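Local coordinates for protein beta-galactosidase (Marinomonas sp. ef1, PDB 6Y2K) that probably hydrolyses terminal beta-galactosidic bonds as a cold-active, hexameric family 42 glycoside hydrolase, at residues 1-5 with 338-342; 335-339 with 648-652. All coordinates share one frame; numbering follows the deposited sequence. Where two conformers were deposited one is given.

Contact 1: residues 1-5 with 338-342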
ATOM      1  N   MET A   1     -38.902  -1.968 -32.995  1.00 21.76           N
ATOM      2  CA  MET A   1     -37.441  -1.736 -33.201  1.00 21.62           C
ATOM      3  C   MET A   1     -37.189  -0.707 -34.297  1.00 22.01           C
ATOM      4  O   MET A   1     -36.709  -1.037 -35.389  1.00 22.25           O
ATOM      5  CB  MET A   1     -36.729  -3.051 -33.517  1.00 21.23           C
ATOM      6  CG  MET A   1     -36.850  -4.068 -32.397  1.00 21.01           C
ATOM      7  SD  MET A   1     -35.809  -5.501 -32.670  1.00 20.69           S
ATOM      8  CE  MET A   1     -36.422  -6.584 -31.381  1.00 20.59           C
ATOM      9  N   LYS A   2     -37.517   0.546 -33.984  1.00 22.32           N
ATOM     10  CA  LYS A   2     -37.399   1.662 -34.927  1.00 22.05           C
ATOM     11  C   LYS A   2     -36.442   2.727 -34.407  1.00 20.48           C
ATOM     12  O   LYS A   2     -36.212   2.817 -33.208  1.00 19.57           O
ATOM     13  CB  LYS A   2     -38.770   2.267 -35.172  1.00 23.67           C
ATOM     14  CG  LYS A   2     -39.740   1.283 -35.803  1.00 25.87           C
ATOM     15  CD  LYS A   2     -40.974   1.985 -36.326  1.00 28.38           C
ATOM     16  CE  LYS A   2     -41.841   1.038 -37.138  1.00 31.42           C
ATOM     17  NZ  LYS A   2     -42.534   0.041 -36.277  1.00 32.96           N
ATOM     18  N   LEU A   3     -35.890   3.521 -35.321  1.00 19.35           N
ATOM     19  CA  LEU A   3     -34.938   4.575 -34.980  1.00 18.54           C
ATOM     20  C   LEU A   3     -35.541   5.968 -35.139  1.00 18.62           C
ATOM     21  O   LEU A   3     -36.420   6.193 -35.981  1.00 18.13           O
ATOM     22  CB  LEU A   3     -33.688   4.457 -35.842  1.00 18.33           C
ATOM     23  CG  LEU A   3     -32.886   3.155 -35.710  1.00 18.20           C
ATOM     24  CD1 LEU A   3     -31.666   3.256 -36.597  1.00 18.36           C
ATOM     25  CD2 LEU A   3     -32.476   2.855 -34.272  1.00 17.84           C
ATOM     26  N   GLY A   4     -35.043   6.897 -34.325  1.00 18.01           N
ATOM     27  CA  GLY A   4     -35.503   8.277 -34.319  1.00 17.44           C
ATOM     28  C   GLY A   4     -34.368   9.262 -34.115  1.00 17.28           C
ATOM     29  O   GLY A   4     -33.231   8.870 -33.843  1.00 16.91           O
ATOM     30  N   VAL A   5     -34.677  10.548 -34.231  1.00 17.08           N
ATOM     31  CA  VAL A   5     -33.719  11.590 -33.877  1.00 16.68           C
ATOM     32  C   VAL A   5     -34.410  12.842 -33.336  1.00 16.47           C
ATOM     33  O   VAL A   5     -35.527  13.163 -33.738  1.00 16.24           O
ATOM     34  CB  VAL A   5     -32.789  11.915 -35.071  1.00 17.02           C
ATOM     35  CG1 VAL A   5     -33.518  12.688 -36.161  1.00 17.35           C
ATOM     36  CG2 VAL A   5     -31.546  12.662 -34.606  1.00 17.16           C
ATOM     37  N   THR A 338     -28.344   0.913 -28.341  1.00 14.86           N
ATOM     38  CA  THR A 338     -29.561   0.810 -29.148  1.00 14.76           C
ATOM     39  C   THR A 338     -30.159  -0.592 -29.055  1.00 14.99           C
ATOM     40  O   THR A 338     -31.343  -0.732 -28.726  1.00 15.69           O
ATOM     41  CB  THR A 338     -29.299   1.216 -30.614  1.00 14.56           C
ATOM     42  OG1 THR A 338     -28.696   2.515 -30.656  1.00 14.59           O
ATOM     43  CG2 THR A 338     -30.598   1.257 -31.432  1.00 14.78           C
ATOM     44  N   TRP A 339     -29.354  -1.624 -29.334  1.00 14.80           N
ATOM     45  CA  TRP A 339     -29.816  -3.015 -29.174  1.00 14.68           C
ATOM     46  C   TRP A 339     -30.232  -3.316 -27.750  1.00 14.48           C
ATOM     47  O   TRP A 339     -31.194  -4.043 -27.530  1.00 13.99           O
ATOM     48  CB  TRP A 339     -28.769  -4.033 -29.628  1.00 14.76           C
ATOM     49  CG  TRP A 339     -28.833  -4.292 -31.086  1.00 14.84           C
ATOM     50  CD1 TRP A 339     -27.891  -3.995 -32.014  1.00 15.06           C
ATOM     51  CD2 TRP A 339     -29.930  -4.872 -31.789  1.00 15.25           C
ATOM     52  NE1 TRP A 339     -28.320  -4.374 -33.267  1.00 15.55           N
ATOM     53  CE2 TRP A 339     -29.577  -4.909 -33.156  1.00 15.37           C
ATOM     54  CE3 TRP A 339     -31.176  -5.371 -31.400  1.00 15.22           C
ATOM     55  CZ2 TRP A 339     -30.428  -5.429 -34.133  1.00 15.76           C
ATOM     56  CZ3 TRP A 339     -32.030  -5.886 -32.381  1.00 15.45           C
ATOM     57  CH2 TRP A 339     -31.643  -5.920 -33.726  1.00 15.63           C
ATOM     58  N   GLU A 340     -29.500  -2.755 -26.789  1.00 14.46           N
ATOM     59  CA  GLU A 340     -29.848  -2.883 -25.375  1.00 14.63           C
ATOM     60  C   GLU A 340     -31.296  -2.456 -25.168  1.00 14.41           C
ATOM     61  O   GLU A 340     -32.103  -3.231 -24.640  1.00 14.21           O
ATOM     62  CB  GLU A 340     -28.878  -2.045 -24.517  1.00 14.84           C
ATOM     63  CG  GLU A 340     -29.159  -1.967 -23.029  1.00 15.00           C
ATOM     64  CD  GLU A 340     -28.491  -0.740 -22.423  1.00 15.58           C
ATOM     65  OE1 GLU A 340     -29.151   0.319 -22.394  1.00 15.89           O
ATOM     66  OE2 GLU A 340     -27.307  -0.826 -22.016  1.00 15.29           O
ATOM     67  N   ALA A 341     -31.632  -1.241 -25.604  1.00 14.46           N
ATOM     68  CA  ALA A 341     -33.008  -0.732 -25.450  1.00 14.78           C
ATOM     69  C   ALA A 341     -34.036  -1.653 -26.126  1.00 15.04           C
ATOM     70  O   ALA A 341     -35.077  -1.970 -25.527  1.00 15.31           O
ATOM     71  CB  ALA A 341     -33.128   0.686 -25.976  1.00 14.89           C
ATOM     72  N   PHE A 342     -33.728  -2.116 -27.339  1.00 15.79           N
ATOM     73  CA  PHE A 342     -34.620  -3.063 -28.055  1.00 15.68           C
ATOM     74  C   PHE A 342     -34.832  -4.369 -27.286  1.00 16.13           C
ATOM     75  O   PHE A 342     -35.951  -4.877 -27.249  1.00 16.51           O
ATOM     76  CB  PHE A 342     -34.096  -3.388 -29.456  1.00 15.93           C
ATOM     77  CG  PHE A 342     -34.122  -2.226 -30.432  1.00 15.85           C
ATOM     78  CD1 PHE A 342     -35.004  -1.149 -30.292  1.00 16.01           C
ATOM     79  CD2 PHE A 342     -33.281  -2.245 -31.529  1.00 15.98           C
ATOM     80  CE1 PHE A 342     -35.001  -0.104 -31.208  1.00 16.26           C
ATOM     81  CE2 PHE A 342     -33.295  -1.218 -32.463  1.00 16.35           C
ATOM     82  CZ  PHE A 342     -34.149  -0.143 -32.299  1.00 16.41           C
TER

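Contact 2: residues 335-339 with 648-652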
ATOM      1  N   ARG A 335     -24.354   1.528 -31.051  1.00 15.92           N
ATOM      2  CA  ARG A 335     -25.021   0.279 -31.457  1.00 16.09           C
ATOM      3  C   ARG A 335     -25.400  -0.563 -30.239  1.00 15.91           C
ATOM      4  O   ARG A 335     -26.520  -1.067 -30.157  1.00 15.55           O
ATOM      5  CB  ARG A 335     -24.124  -0.523 -32.401  1.00 17.02           C
ATOM      6  CG  ARG A 335     -24.522  -1.979 -32.598  1.00 17.68           C
ATOM      7  CD  ARG A 335     -23.772  -2.574 -33.776  1.00 18.69           C
ATOM      8  NE  ARG A 335     -24.117  -3.980 -33.970  1.00 19.71           N
ATOM      9  CZ  ARG A 335     -23.509  -5.012 -33.385  1.00 20.22           C
ATOM     10  NH1 ARG A 335     -22.514  -4.842 -32.516  1.00 20.39           N
ATOM     11  NH2 ARG A 335     -23.924  -6.243 -33.662  1.00 20.77           N
ATOM     12  N   LEU A 336     -24.452  -0.700 -29.310  1.00 15.69           N
ATOM     13  CA  LEU A 336     -24.652  -1.463 -28.079  0.50 15.77           C
ATOM     14  C   LEU A 336     -25.883  -0.961 -27.327  1.00 15.33           C
ATOM     15  O   LEU A 336     -26.759  -1.747 -26.975  1.00 14.91           O
ATOM     16  CB  LEU A 336     -23.401  -1.377 -27.183  0.50 16.04           C
ATOM     17  CG  LEU A 336     -23.183  -2.365 -26.033  0.50 16.31           C
ATOM     18  CD1 LEU A 336     -21.901  -1.982 -25.316  0.50 16.55           C
ATOM     19  CD2 LEU A 336     -24.315  -2.429 -25.024  0.50 16.56           C
ATOM     20  N   TRP A 337     -25.932   0.351 -27.087  1.00 15.20           N
ATOM     21  CA  TRP A 337     -27.022   0.952 -26.308  1.00 14.96           C
ATOM     22  C   TRP A 337     -28.364   0.835 -27.011  1.00 14.76           C
ATOM     23  O   TRP A 337     -29.398   0.681 -26.357  1.00 14.89           O
ATOM     24  CB  TRP A 337     -26.735   2.436 -25.999  1.00 14.74           C
ATOM     25  CG  TRP A 337     -25.475   2.694 -25.218  1.00 14.52           C
ATOM     26  CD1 TRP A 337     -24.956   1.926 -24.213  1.00 14.42           C
ATOM     27  CD2 TRP A 337     -24.600   3.821 -25.355  1.00 14.30           C
ATOM     28  NE1 TRP A 337     -23.801   2.493 -23.726  1.00 14.33           N
ATOM     29  CE2 TRP A 337     -23.556   3.656 -24.410  1.00 14.47           C
ATOM     30  CE3 TRP A 337     -24.586   4.951 -26.197  1.00 14.40           C
ATOM     31  CZ2 TRP A 337     -22.510   4.583 -24.275  1.00 14.60           C
ATOM     32  CZ3 TRP A 337     -23.546   5.870 -26.064  1.00 14.42           C
ATOM     33  CH2 TRP A 337     -22.522   5.680 -25.100  1.00 14.45           C
ATOM     34  N   THR A 338     -28.344   0.913 -28.341  1.00 14.86           N
ATOM     35  CA  THR A 338     -29.561   0.810 -29.148  1.00 14.76           C
ATOM     36  C   THR A 338     -30.159  -0.592 -29.055  1.00 14.99           C
ATOM     37  O   THR A 338     -31.343  -0.732 -28.726  1.00 15.69           O
ATOM     38  CB  THR A 338     -29.299   1.216 -30.614  1.00 14.56           C
ATOM     39  OG1 THR A 338     -28.696   2.515 -30.656  1.00 14.59           O
ATOM     40  CG2 THR A 338     -30.598   1.257 -31.432  1.00 14.78           C
ATOM     41  N   TRP A 339     -29.354  -1.624 -29.334  1.00 14.80           N
ATOM     42  CA  TRP A 339     -29.816  -3.015 -29.174  1.00 14.68           C
ATOM     43  C   TRP A 339     -30.232  -3.316 -27.750  1.00 14.48           C
ATOM     44  O   TRP A 339     -31.194  -4.043 -27.530  1.00 13.99           O
ATOM     45  CB  TRP A 339     -28.769  -4.033 -29.628  1.00 14.76           C
ATOM     46  CG  TRP A 339     -28.833  -4.292 -31.086  1.00 14.84           C
ATOM     47  CD1 TRP A 339     -27.891  -3.995 -32.014  1.00 15.06           C
ATOM     48  CD2 TRP A 339     -29.930  -4.872 -31.789  1.00 15.25           C
ATOM     49  NE1 TRP A 339     -28.320  -4.374 -33.267  1.00 15.55           N
ATOM     50  CE2 TRP A 339     -29.577  -4.909 -33.156  1.00 15.37           C
ATOM     51  CE3 TRP A 339     -31.176  -5.371 -31.400  1.00 15.22           C
ATOM     52  CZ2 TRP A 339     -30.428  -5.429 -34.133  1.00 15.76           C
ATOM     53  CZ3 TRP A 339     -32.030  -5.886 -32.381  1.00 15.45           C
ATOM     54  CH2 TRP A 339     -31.643  -5.920 -33.726  1.00 15.63           C
ATOM     55  N   ALA A 648     -17.679  -4.157 -26.081  1.00 19.79           N
ATOM     56  CA  ALA A 648     -18.778  -3.260 -26.493  1.00 20.35           C
ATOM     57  C   ALA A 648     -19.585  -3.809 -27.693  1.00 20.42           C
ATOM     58  O   ALA A 648     -19.960  -3.063 -28.594  1.00 21.28           O
ATOM     59  CB  ALA A 648     -18.239  -1.855 -26.790  1.00 20.05           C
ATOM     60  N   ASP A 649     -19.862  -5.111 -27.670  1.00 20.40           N
ATOM     61  CA  ASP A 649     -20.440  -5.831 -28.803  1.00 20.20           C
ATOM     62  C   ASP A 649     -21.768  -6.466 -28.402  1.00 19.29           C
ATOM     63  O   ASP A 649     -22.088  -6.589 -27.210  1.00 18.52           O
ATOM     64  CB  ASP A 649     -19.437  -6.897 -29.279  1.00 21.45           C
ATOM     65  CG  ASP A 649     -19.731  -7.456 -30.674  1.00 23.11           C
ATOM     66  OD1 ASP A 649     -20.498  -6.830 -31.450  1.00 22.73           O
ATOM     67  OD2 ASP A 649     -19.180  -8.554 -30.974  1.00 24.21           O
ATOM     68  N   VAL A 650     -22.532  -6.856 -29.424  1.00 18.64           N
ATOM     69  CA  VAL A 650     -23.865  -7.422 -29.295  1.00 18.52           C
ATOM     70  C   VAL A 650     -23.922  -8.702 -30.129  1.00 18.22           C
ATOM     71  O   VAL A 650     -23.399  -8.733 -31.243  1.00 17.99           O
ATOM     72  CB  VAL A 650     -24.934  -6.451 -29.863  1.00 18.60           C
ATOM     73  CG1 VAL A 650     -26.339  -7.014 -29.689  1.00 18.95           C
ATOM     74  CG2 VAL A 650     -24.819  -5.070 -29.217  1.00 18.99           C
ATOM     75  N   ALA A 651     -24.550  -9.744 -29.592  1.00 17.89           N
ATOM     76  CA  ALA A 651     -24.929 -10.910 -30.392  1.00 18.31           C
ATOM     77  C   ALA A 651     -26.401 -11.224 -30.157  1.00 19.03           C
ATOM     78  O   ALA A 651     -26.916 -11.027 -29.051  1.00 19.17           O
ATOM     79  CB  ALA A 651     -24.060 -12.110 -30.056  1.00 18.39           C
ATOM     80  N   ILE A 652     -27.066 -11.707 -31.207  1.00 19.81           N
ATOM     81  CA  ILE A 652     -28.493 -12.027 -31.168  1.00 20.53           C
ATOM     82  C   ILE A 652     -28.691 -13.452 -31.696  1.00 21.24           C
ATOM     83  O   ILE A 652     -28.220 -13.785 -32.787  1.00 20.12           O
ATOM     84  CB  ILE A 652     -29.331 -11.023 -31.995  1.00 21.05           C
ATOM     85  CG1 ILE A 652     -29.014  -9.583 -31.536  1.00 21.76           C
ATOM     86  CG2 ILE A 652     -30.821 -11.344 -31.864  1.00 20.89           C
ATOM     87  CD1 ILE A 652     -29.766  -8.501 -32.263  1.00 22.25           C
TER
HETATM   88  O   HOH W   1     -21.635  -2.772 -30.868  1.00 18.22           O

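Contact 1: residues 1-5 with 338-342
Met1 and Phe342 bring the two backbones nearest, with their CA atoms 6.0 Å apart. The short axes of strand 2-5 and helix 338-342 stay 10.7 Å from each other and run at 124° between their N-to-C directions, so the gap is filled mainly by side chains, the Phe342 ring reaching the backbone of Met1 and Lys2, and no hydrogen bond crosses it. One face of the Phe342 ring receives Met1, whose CA sits 3.8 Å from the ring centroid and 22° off the normal, a CH-pi contact. The opposite face is backed by the carbonyl oxygen of Thr338. Because Met1 holds CG beside its backbone N (chi1 -61°) and extends from there, CG lies 3.8 Å from Phe342 CG, and the chain carries on to put SD 3.8 Å from Trp339 CZ3. The sulfur stands oblique to both rings, a Met-aromatic contact with each. At the edge of the Phe342 ring, near its plane, Lys2 O comes 3.7 Å from CZ. Leu3 reaches in with a single methyl: CD2 lies 3.8 Å from Thr338 CG2 and 4.0 Å from Phe342 CZ. Thr338 thus offers its methyl to the strand, while its OG1 is hydrogen-bonded to Val334 O and Tyr351 OH. An alanine in place of Phe342 would probably leave Met1 free to turn, with a gap beside Leu3. Strand 2-6 is the first of the eight parallel barrel strands, and its Lys2 and Gly4 bond through their backbones to Val349 of the last, 348-352. Helix 333-343, which precedes that last strand, packs outside the barrel where the two strands meet, together with Val385 and Ala386 of helix 377-395; apolar strand-to-helix layering of this kind is that of a TIM barrel.

Contact 2: residues 335-339 with 648-652
Arg335 and Asp649 lie side by side and point the same way, their guanidinium and carboxylate planes 40° apart. Arg335 NH1 donates to Asp649 OD1 at 3.0 Å with an N-H...O angle of 156°, a salt bridge in which the oxygen lies close to the guanidinium plane and is met nearly end-on to its C-O bond. The arginine chain, extended from CG to NE with CG anti to the backbone N (chi1 164°), carries the group to the strand, and a turn at the last torsion sets the guanidinium across the chain. The same OD1 also takes a weak bond from Val650 N, and OD2 is held by Gly646 N. A water takes a second bond from Arg335 NH1, at 2.8 Å, and donates to Ala648 O, also at 2.8 Å. Val650 covers one face of the guanidinium, with CG2 4.0 Å above its plane; that methyl also rests 3.8 Å from Leu336 CA. The other methyl of Val650, CG1, packs 3.8 Å from Trp339 CB. Ile652 crosses the indole at about a right angle and sets CD1 3.3 Å from the centroid of the Trp339 six-membered ring, almost on the normal: a close CH-pi contact. At the N-terminal end of the strand, Ala648 and Asp649 together face Asn623 in a G1 beta bulge. Glu388 OE1 binds both Arg335 NE and Trp339 NE1, so two acids share the arginine. The buried guanidinium charge is therefore likely to be balanced chiefly by these carboxylates, at one end of an interface whose other end, round Val650, Trp339 and Ile652, is apolar.

Both contacts are buried, and both draw on helix 333-343, but they use it to join different layers. Contact 1 looks inward, to the first barrel strand; contact 2 looks outward, to strand 649-655 of the C-terminal antiparallel sheet, and its centre lies about 21 Å from the centre of the chain, against about 17 Å for contact 1. Trp339 belongs to both: Phe342 CD2 lies over one indole face and Ile652 CD1 over the other, with the Met1 sulfur beside it. The inner contact is aromatic, aliphatic and sulfur packing without a hydrogen bond across it, whereas the interdomain one adds a salt bridge and a bridging water.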